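Local coordinates for glycoside hydrolase (Streptococcus pneumoniae serotype 4, PDB 6ORH), which probably hydrolyses alpha-L-fucosidic linkages as a family GH29 alpha-L-fucosidase, contributing to the breakdown of host-derived carbohydrate antigens, at residues Glu152-Pro157 against Glu190-Leu195; Ser354-Ala357 against Pro363-Leu366; Ile379-Asp384 against Ala392-Gln397. The protein carries 2 engineered substitutions. All blocks are in the same frame, centred on the assembly; numbering follows the deposited sequence.

Contact 1 of 3, residues Glu152-Pro157 against Glu190-Leu195; sequences EILSNP and ETIRDL. With EDO (1,2-ethanediol), chain F.
Ser-155 and Leu-195 mark the closest approach of the two backbones, their CA atoms 5.9 Å apart, where helix 139-154 and helix 185-196 converge near their C-terminal ends. Leu-195 lays its side chain against the end of the first helix: its CD1 packs on Leu-154 CB at 3.9 Å, its CD2 branch reaches Ser-155 CB, and its CB rests 3.6 Å from Leu-154 O. Deeper in, Leu-154 has CG placed beside its own backbone N (chi1 -57°), and this carries CD1 across the interface to Ile-192 CG1 at 3.8 Å, the two side chains meeting at a slant. Those two are buried. Phe-165 adds to the packing on Leu-154 and Met-170 to that on Ile-192, while Thr-191, one position back, lies on Leu-147 and Lys-151.

On the polar side, two carbonyls share a water. It sits 2.7 Å from Leu-195 O and 3.2 Å from Leu-154 O and is placed to donate to either, but other acceptors compete for its two protons, so both bonds need not be made at once. Leu-154 O also accepts from the side-chain amide of Gln-196, and Ser-155 OG turns back to Lys-151 O. For one of two Arg-193 conformers, NH1 makes a weak and doubtful hydrogen bond to O2 of an ethanediol, probably from the crystallisation liquor.

The two helices follow strands 119-124 and 167-169, which are parallel neighbours, so this is the side-by-side helix packing of successive beta-alpha units in the outer layer of a TIM barrel.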
loop_
_atom_site.group_PDB
_atom_site.type_symbol
_atom_site.label_atom_id
_atom_site.label_comp_id
_atom_site.label_asym_id
_atom_site.label_seq_id
_atom_site.Cartn_x
_atom_site.Cartn_y
_atom_site.Cartn_z
ATOM N N GLU A 152 -1.021 -41.790 6.251
ATOM C CA GLU A 152 -0.335 -42.397 5.116
ATOM C C GLU A 152 0.786 -41.494 4.611
ATOM O O GLU A 152 1.865 -41.970 4.240
ATOM C CB GLU A 152 -1.256 -42.525 3.908
ATOM C CG GLU A 152 -2.114 -43.744 3.968
ATOM C CD GLU A 152 -2.945 -43.962 2.715
ATOM O OE1 GLU A 152 -3.497 -42.976 2.163
ATOM O OE2 GLU A 152 -3.005 -45.129 2.270
ATOM N N ILE A 153 0.513 -40.194 4.577
ATOM C CA ILE A 153 1.446 -39.272 3.944
ATOM C C ILE A 153 2.596 -38.998 4.906
ATOM O O ILE A 153 3.768 -38.936 4.477
ATOM C CB ILE A 153 0.706 -37.969 3.570
ATOM C CG1 ILE A 153 -0.305 -38.237 2.441
ATOM C CG2 ILE A 153 1.701 -36.873 3.196
ATOM C CD1 ILE A 153 -1.403 -37.162 2.335
ATOM N N LEU A 154 2.244 -38.765 6.179
ATOM C CA LEU A 154 3.196 -38.183 7.112
ATOM C C LEU A 154 3.986 -39.226 7.914
ATOM O O LEU A 154 4.888 -38.839 8.674
ATOM C CB LEU A 154 2.484 -37.193 8.043
ATOM C CG LEU A 154 1.737 -36.055 7.344
ATOM C CD1 LEU A 154 0.905 -35.291 8.368
ATOM C CD2 LEU A 154 2.706 -35.091 6.618
ATOM N N SER A 155 3.655 -40.525 7.754
ATOM C CA SER A 155 4.379 -41.576 8.471
ATOM C C SER A 155 5.330 -42.367 7.571
ATOM O O SER A 155 5.974 -43.291 8.064
ATOM C CB SER A 155 3.425 -42.540 9.133
ATOM O OG SER A 155 2.826 -43.324 8.118
ATOM N N ASN A 156 5.367 -42.070 6.271
ATOM C CA ASN A 156 6.094 -42.879 5.294
ATOM C C ASN A 156 7.478 -42.279 5.060
ATOM O O ASN A 156 7.578 -41.159 4.577
ATOM C CB ASN A 156 5.343 -42.972 3.957
ATOM C CG ASN A 156 5.921 -43.980 2.986
ATOM O OD1 ASN A 156 7.141 -44.123 2.864
ATOM N ND2 ASN A 156 5.062 -44.659 2.241
ATOM N N PRO A 157 8.600 -42.970 5.390
ATOM C CA PRO A 157 9.921 -42.372 5.245
ATOM C C PRO A 157 10.275 -42.027 3.801
ATOM O O PRO A 157 11.211 -41.264 3.573
ATOM C CB PRO A 157 10.884 -43.412 5.865
ATOM C CG PRO A 157 10.124 -44.727 5.775
ATOM C CD PRO A 157 8.658 -44.345 5.933
ATOM N N GLU A 190 -3.109 -33.169 16.258
ATOM C CA GLU A 190 -2.423 -34.106 17.138
ATOM C C GLU A 190 -1.604 -35.115 16.335
ATOM O O GLU A 190 -0.435 -35.361 16.656
ATOM C CB GLU A 190 -3.438 -34.828 18.025
ATOM C CG GLU A 190 -3.902 -34.008 19.208
ATOM C CD GLU A 190 -5.035 -34.667 19.986
ATOM O OE1 GLU A 190 -5.418 -35.793 19.627
ATOM O OE2 GLU A 190 -5.545 -34.048 20.926
ATOM N N THR A 191 -2.220 -35.690 15.286
ATOM C CA THR A 191 -1.557 -36.667 14.443
ATOM C C THR A 191 -0.367 -36.017 13.730
ATOM O O THR A 191 0.680 -36.646 13.563
ATOM C CB THR A 191 -2.530 -37.334 13.458
ATOM O OG1 THR A 191 -3.229 -38.330 14.214
ATOM C CG2 THR A 191 -1.857 -38.020 12.292
ATOM N N ILE A 192 -0.571 -34.787 13.239
ATOM C CA ILE A 192 0.522 -34.098 12.547
ATOM C C ILE A 192 1.716 -33.941 13.489
ATOM O O ILE A 192 2.861 -34.156 13.073
ATOM C CB ILE A 192 0.053 -32.779 11.900
ATOM C CG1 ILE A 192 -0.979 -33.094 10.811
ATOM C CG2 ILE A 192 1.231 -31.972 11.350
ATOM C CD1 ILE A 192 -1.737 -31.869 10.344
ATOM N N ARG A 193 1.458 -33.587 14.752
ATOM C CA ARG A 193 2.555 -33.462 15.707
ATOM C C ARG A 193 3.197 -34.832 15.939
ATOM O O ARG A 193 4.422 -34.987 15.950
ATOM C CB ARG A 193 2.023 -32.897 17.025
ATOM C CG ARG A 193 1.820 -31.389 17.018
ATOM C CD ARG A 193 1.478 -30.786 18.372
ATOM N NE ARG A 193 0.287 -31.307 19.029
ATOM C CZ ARG A 193 -0.948 -30.864 18.821
ATOM N NH1 ARG A 193 -1.175 -29.898 17.945
ATOM N NH2 ARG A 193 -1.951 -31.404 19.483
ATOM N N ASP A 194 2.358 -35.840 16.165
ATOM C CA ASP A 194 2.854 -37.168 16.501
ATOM C C ASP A 194 3.826 -37.637 15.423
ATOM O O ASP A 194 4.842 -38.269 15.721
ATOM C CB ASP A 194 1.730 -38.207 16.558
ATOM C CG ASP A 194 0.780 -38.128 17.743
ATOM O OD1 ASP A 194 1.116 -37.450 18.753
ATOM O OD2 ASP A 194 -0.318 -38.740 17.640
ATOM N N LEU A 195 3.533 -37.308 14.157
ATOM C CA LEU A 195 4.314 -37.848 13.047
ATOM C C LEU A 195 5.399 -36.891 12.546
ATOM O O LEU A 195 6.371 -37.366 11.939
ATOM C CB LEU A 195 3.361 -38.227 11.906
ATOM C CG LEU A 195 2.370 -39.339 12.229
ATOM C CD1 LEU A 195 1.506 -39.588 11.024
ATOM C CD2 LEU A 195 3.132 -40.634 12.559
HETATM C C1 EDO F . -2.980 -25.520 17.552
HETATM O O1 EDO F . -4.353 -25.394 17.885
HETATM C C2 EDO F . -2.371 -26.717 18.171
HETATM O O2 EDO F . -3.287 -27.777 18.468
HETATM O O HOH W 1 7.214 -39.624 10.763
#

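Contact 2 of 3, residues Ser354-Ala357 against Pro363-Leu366; sequences SSWA and PIQL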
loop_
_atom_site.group_PDB
_atom_site.type_symbol
_atom_site.label_atom_id
_atom_site.label_comp_id
_atom_site.label_asym_id
_atom_site.label_seq_id
_atom_site.Cartn_x
_atom_site.Cartn_y
_atom_site.Cartn_z
ATOM N N SER A 354 25.084 -10.221 16.333
ATOM C CA SER A 354 25.091 -8.960 17.067
ATOM C C SER A 354 23.847 -8.146 16.718
ATOM O O SER A 354 23.406 -8.152 15.567
ATOM C CB SER A 354 26.366 -8.179 16.861
ATOM O OG SER A 354 26.428 -7.591 15.570
ATOM N N SER A 355 23.285 -7.467 17.729
ATOM C CA SER A 355 22.078 -6.663 17.554
ATOM C C SER A 355 22.122 -5.396 18.416
ATOM O O SER A 355 22.932 -5.288 19.339
ATOM C CB SER A 355 20.864 -7.464 17.891
ATOM O OG SER A 355 20.747 -7.532 19.294
ATOM N N TRP A 356 21.217 -4.453 18.104
ATOM C CA TRP A 356 21.091 -3.174 18.780
ATOM C C TRP A 356 19.738 -3.126 19.490
ATOM O O TRP A 356 18.794 -3.755 19.029
ATOM C CB TRP A 356 21.202 -2.008 17.781
ATOM C CG TRP A 356 20.680 -0.707 18.309
ATOM C CD1 TRP A 356 21.369 0.244 19.012
ATOM C CD2 TRP A 356 19.321 -0.214 18.215
ATOM N NE1 TRP A 356 20.550 1.294 19.351
ATOM C CE2 TRP A 356 19.281 1.038 18.874
ATOM C CE3 TRP A 356 18.133 -0.714 17.655
ATOM C CZ2 TRP A 356 18.113 1.799 18.982
ATOM C CZ3 TRP A 356 16.981 0.053 17.751
ATOM C CH2 TRP A 356 16.962 1.296 18.393
ATOM N N ALA A 357 19.690 -2.409 20.607
ATOM C CA ALA A 357 18.475 -2.161 21.378
ATOM C C ALA A 357 18.650 -0.846 22.119
ATOM O O ALA A 357 19.786 -0.406 22.336
ATOM C CB ALA A 357 18.208 -3.295 22.343
ATOM N N PRO A 363 10.728 9.641 20.188
ATOM C CA PRO A 363 11.368 8.900 19.090
ATOM C C PRO A 363 12.850 8.572 19.262
ATOM O O PRO A 363 13.617 9.333 19.875
ATOM C CB PRO A 363 11.174 9.825 17.885
ATOM C CG PRO A 363 11.176 11.222 18.488
ATOM C CD PRO A 363 10.503 11.059 19.838
ATOM N N ILE A 364 13.238 7.397 18.744
ATOM C CA ILE A 364 14.643 7.002 18.713
ATOM C C ILE A 364 15.217 7.227 17.321
ATOM O O ILE A 364 14.705 6.727 16.315
ATOM C CB ILE A 364 14.843 5.560 19.230
ATOM C CG1 ILE A 364 14.617 5.446 20.737
ATOM C CG2 ILE A 364 16.237 5.037 18.843
ATOM C CD1 ILE A 364 14.505 4.032 21.264
ATOM N N GLN A 365 16.338 7.959 17.272
ATOM C CA GLN A 365 16.908 8.329 15.996
ATOM C C GLN A 365 18.280 7.680 15.861
ATOM O O GLN A 365 19.181 8.000 16.641
ATOM C CB GLN A 365 17.019 9.851 15.920
ATOM C CG GLN A 365 17.673 10.329 14.636
ATOM C CD GLN A 365 17.442 11.808 14.493
ATOM O OE1 GLN A 365 16.300 12.268 14.422
ATOM N NE2 GLN A 365 18.523 12.567 14.533
ATOM N N LEU A 366 18.405 6.768 14.891
ATOM C CA LEU A 366 19.690 6.178 14.516
ATOM C C LEU A 366 20.182 6.888 13.259
ATOM O O LEU A 366 19.438 7.038 12.293
ATOM C CB LEU A 366 19.502 4.677 14.240
ATOM C CG LEU A 366 19.142 3.833 15.455
ATOM C CD1 LEU A 366 18.572 2.476 15.036
ATOM C CD2 LEU A 366 20.380 3.667 16.339
#
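Trp-356 is met from two directions: Leu-366 lies over one face of the indole and Ile-364 abuts its edge. Leu-366 and Trp-356 approach from opposite directions, and the leucine spreads its two methyls across the ring system. CD1 stands 3.8 Å from the centroid of the six-membered ring of Trp-356, only 7° off the ring normal, a well-centred CH-pi contact. CD2 lies further along the same face, toward the pyrrole side, 3.8 Å from Trp-356 CE2 and equally close to NE1. Ile-364 comes in near the ring plane instead, its CG2 methyl 3.7 Å from CZ2 and 3.8 Å from CH2 of Trp-356.

The indole gets there because CG is anti to the backbone N (chi1 162°) and the ring plane is nearly perpendicular to the plane of CA, CB and CG (chi2 89°), so its benzo end projects across to strand 364-370. On that strand Ile-364 and Leu-366, two residues apart, both point inward, while Gln-365 between them points away. Trp-356 and Leu-366 have CA atoms 10.4 Å apart, a sheet-to-sheet spacing: this is the interior of the beta sandwich of an F5/8 type C domain, with strands 356-357 and 364-370 in different layers. Ile-433 and Leu-442 also pack on the indole. Ser-354, two residues before the tryptophan, belongs to a calcium site observed in this protein though not occupied in this chain; its OG is hydrogen-bonded to Asp-349 OD2 and Leu-351 O.

Across the interface the contact is wholly apolar, resting on dispersion and CH-pi attraction. The buried indole N-H is satisfied elsewhere, by Pro-336 O, and that bond should help fix the ring's rotation.

Contact 3 of 3, residues Ile379-Asp384 against Ala392-Gln397; sequences IELRED and AAFHVQ
Leu-381 sets its CD1 methyl over one face of the Phe-394 ring, 3.7 Å from CE2 and 4.0 Å from the ring centroid. At 27° from the normal, this CH-pi contact is displaced toward the CD2-CE2 side. Beside it, Ile-379 and Val-396 meet tip to tip, CD1 of the isoleucine 3.9 Å from CG1 of the valine and almost as near to CG2. The isoleucine spans the gap by extending fully, CG1 anti to its backbone N (chi1 -170°) and CD1 carrying on in the same direction.

Around these pairs more apolar side chains close in: Leu-447 and Val-431 on Ile-379, Ile-445 on Leu-381, and Leu-419 on both Ile-379 and Phe-394. Strand 378-382 belongs to one layer and strand 391-400 to the other, so the contact forms part of the packing between the two antiparallel sheets of the F5/8 type C beta sandwich. The backbones lie farther apart at Leu-381 and Phe-394 (CA atoms 10.4 Å apart) than at Ile-379 and Val-396 (8.5 Å), consistent with the bulkier ring there.

Farther out, on the other face of strand 378-382, Arg-382 NE forms a salt bridge with Glu-380 OE2, its hydrogen bond 2.7 Å long, nearly straight (161°) and close to the guanidinium plane; Lys-444 shares that carboxylate oxygen. Glu-383 OE2 ties the connection between the strands by accepting from the backbone N of Arg-390 and Ile-391. A classic beta bulge sets Ala-392 and Ala-393 together opposite Glu-435; Ala-393 and His-395 pack on Asn-239 and Leu-238 of the second subunit, respectively.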
loop_
_atom_site.group_PDB
_atom_site.type_symbol
_atom_site.label_atom_id
_atom_site.label_comp_id
_atom_site.label_asym_id
_atom_site.label_seq_id
_atom_site.Cartn_x
_atom_site.Cartn_y
_atom_site.Cartn_z
ATOM N N ILE A 379 16.001 0.441 1.633
ATOM C CA ILE A 379 16.535 0.199 2.967
ATOM C C ILE A 379 15.925 -1.099 3.517
ATOM O O ILE A 379 14.760 -1.360 3.269
ATOM C CB ILE A 379 16.325 1.408 3.913
ATOM C CG1 ILE A 379 17.109 1.235 5.220
ATOM C CG2 ILE A 379 14.825 1.648 4.156
ATOM C CD1 ILE A 379 17.168 2.459 6.150
ATOM N N GLU A 380 16.747 -1.924 4.183
ATOM C CA GLU A 380 16.268 -3.129 4.871
ATOM C C GLU A 380 16.492 -2.973 6.375
ATOM O O GLU A 380 17.573 -2.573 6.829
ATOM C CB GLU A 380 17.004 -4.371 4.338
ATOM C CG GLU A 380 16.666 -5.643 5.150
ATOM C CD GLU A 380 17.465 -6.860 4.701
ATOM O OE1 GLU A 380 17.813 -6.928 3.514
ATOM O OE2 GLU A 380 17.721 -7.751 5.548
ATOM N N LEU A 381 15.459 -3.288 7.183
ATOM C CA LEU A 381 15.551 -3.296 8.636
ATOM C C LEU A 381 15.100 -4.685 9.094
ATOM O O LEU A 381 14.201 -5.264 8.463
ATOM C CB LEU A 381 14.574 -2.250 9.201
ATOM C CG LEU A 381 14.718 -0.803 8.711
ATOM C CD1 LEU A 381 13.631 0.070 9.346
ATOM C CD2 LEU A 381 16.094 -0.247 9.036
ATOM N N ARG A 382 15.651 -5.193 10.196
ATOM C CA ARG A 382 15.171 -6.460 10.762
ATOM C C ARG A 382 15.069 -6.359 12.280
ATOM O O ARG A 382 15.971 -5.856 12.968
ATOM C CB ARG A 382 16.136 -7.618 10.477
ATOM C CG ARG A 382 16.320 -7.922 8.998
ATOM C CD ARG A 382 16.939 -9.310 8.845
ATOM N NE ARG A 382 17.265 -9.596 7.459
ATOM C CZ ARG A 382 17.595 -10.818 7.032
ATOM N NH1 ARG A 382 17.610 -11.821 7.897
ATOM N NH2 ARG A 382 17.891 -11.029 5.761
ATOM N N GLU A 383 13.962 -6.884 12.818
ATOM C CA GLU A 383 13.804 -7.016 14.257
ATOM C C GLU A 383 14.429 -8.313 14.744
ATOM O O GLU A 383 14.893 -9.120 13.946
ATOM C CB GLU A 383 12.333 -6.980 14.692
ATOM C CG GLU A 383 11.797 -5.579 14.720
ATOM C CD GLU A 383 10.363 -5.501 15.204
ATOM O OE1 GLU A 383 9.457 -5.809 14.384
ATOM O OE2 GLU A 383 10.159 -5.027 16.341
ATOM N N ASP A 384 14.472 -8.501 16.063
ATOM C CA ASP A 384 14.892 -9.788 16.583
ATOM C C ASP A 384 13.676 -10.526 17.131
ATOM O O ASP A 384 13.302 -10.333 18.282
ATOM C CB ASP A 384 15.970 -9.649 17.668
ATOM C CG ASP A 384 16.447 -10.978 18.242
ATOM O OD1 ASP A 384 15.950 -12.062 17.826
ATOM O OD2 ASP A 384 17.311 -10.923 19.142
ATOM N N ALA A 392 5.955 -0.434 15.731
ATOM C CA ALA A 392 4.659 -0.138 15.142
ATOM C C ALA A 392 4.697 1.060 14.198
ATOM O O ALA A 392 3.728 1.286 13.452
ATOM C CB ALA A 392 3.649 0.076 16.263
ATOM N N ALA A 393 5.778 1.874 14.239
ATOM C CA ALA A 393 5.890 2.976 13.289
ATOM C C ALA A 393 7.336 3.433 13.200
ATOM O O ALA A 393 8.012 3.530 14.225
ATOM C CB ALA A 393 5.034 4.162 13.698
ATOM N N PHE A 394 7.772 3.720 11.976
ATOM C CA PHE A 394 9.128 4.242 11.800
ATOM C C PHE A 394 9.164 5.084 10.525
ATOM O O PHE A 394 8.297 4.965 9.649
ATOM C CB PHE A 394 10.152 3.091 11.773
ATOM C CG PHE A 394 10.072 2.289 10.496
ATOM C CD1 PHE A 394 9.099 1.298 10.364
ATOM C CD2 PHE A 394 10.847 2.612 9.384
ATOM C CE1 PHE A 394 8.923 0.642 9.151
ATOM C CE2 PHE A 394 10.669 1.961 8.172
ATOM C CZ PHE A 394 9.731 0.938 8.067
ATOM N N HIS A 395 10.196 5.933 10.379
ATOM C CA HIS A 395 10.413 6.582 9.100
ATOM C C HIS A 395 11.917 6.686 8.849
ATOM O O HIS A 395 12.723 6.472 9.751
ATOM C CB HIS A 395 9.664 7.928 8.983
ATOM C CG HIS A 395 10.077 8.971 9.969
ATOM N ND1 HIS A 395 9.532 9.030 11.240
ATOM C CD2 HIS A 395 10.955 10.006 9.874
ATOM C CE1 HIS A 395 10.072 10.045 11.899
ATOM N NE2 HIS A 395 10.943 10.654 11.079
ATOM N N VAL A 396 12.268 6.992 7.608
ATOM C CA VAL A 396 13.656 7.046 7.182
ATOM C C VAL A 396 13.859 8.380 6.471
ATOM O O VAL A 396 13.027 8.812 5.677
ATOM C CB VAL A 396 13.935 5.881 6.214
ATOM C CG1 VAL A 396 15.371 5.937 5.696
ATOM C CG2 VAL A 396 13.733 4.553 6.924
ATOM N N GLN A 397 14.996 9.033 6.752
ATOM C CA GLN A 397 15.305 10.269 6.052
ATOM C C GLN A 397 16.731 10.201 5.520
ATOM O O GLN A 397 17.544 9.417 6.007
ATOM C CB GLN A 397 15.222 11.491 6.971
ATOM C CG GLN A 397 14.063 11.471 7.947
ATOM C CD GLN A 397 14.201 12.675 8.833
ATOM O OE1 GLN A 397 15.249 12.898 9.436
ATOM N NE2 GLN A 397 13.160 13.488 8.864
#

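Contacts 2 and 3 belong to one beta sandwich: their centres are 10 Å apart and their nearest atoms about 5 Å, and each bridges the same two sheets. Contact 1 lies in the barrel domain, its centre 43 Å from that of contact 2 and 40 Å from that of contact 3, away from the known sites. One glycan pocket is built by residues between positions 28 and 264, on the barrel side. A second glycan sits at Val-403, Trp-404 and Gln-405, its sugar about 11 Å from the Val-396 side chain. Thr-443, a calcium ligand seen in this protein though no calcium is bound to this chain, lies about 8 Å from Trp-356 and Leu-381, between side chains.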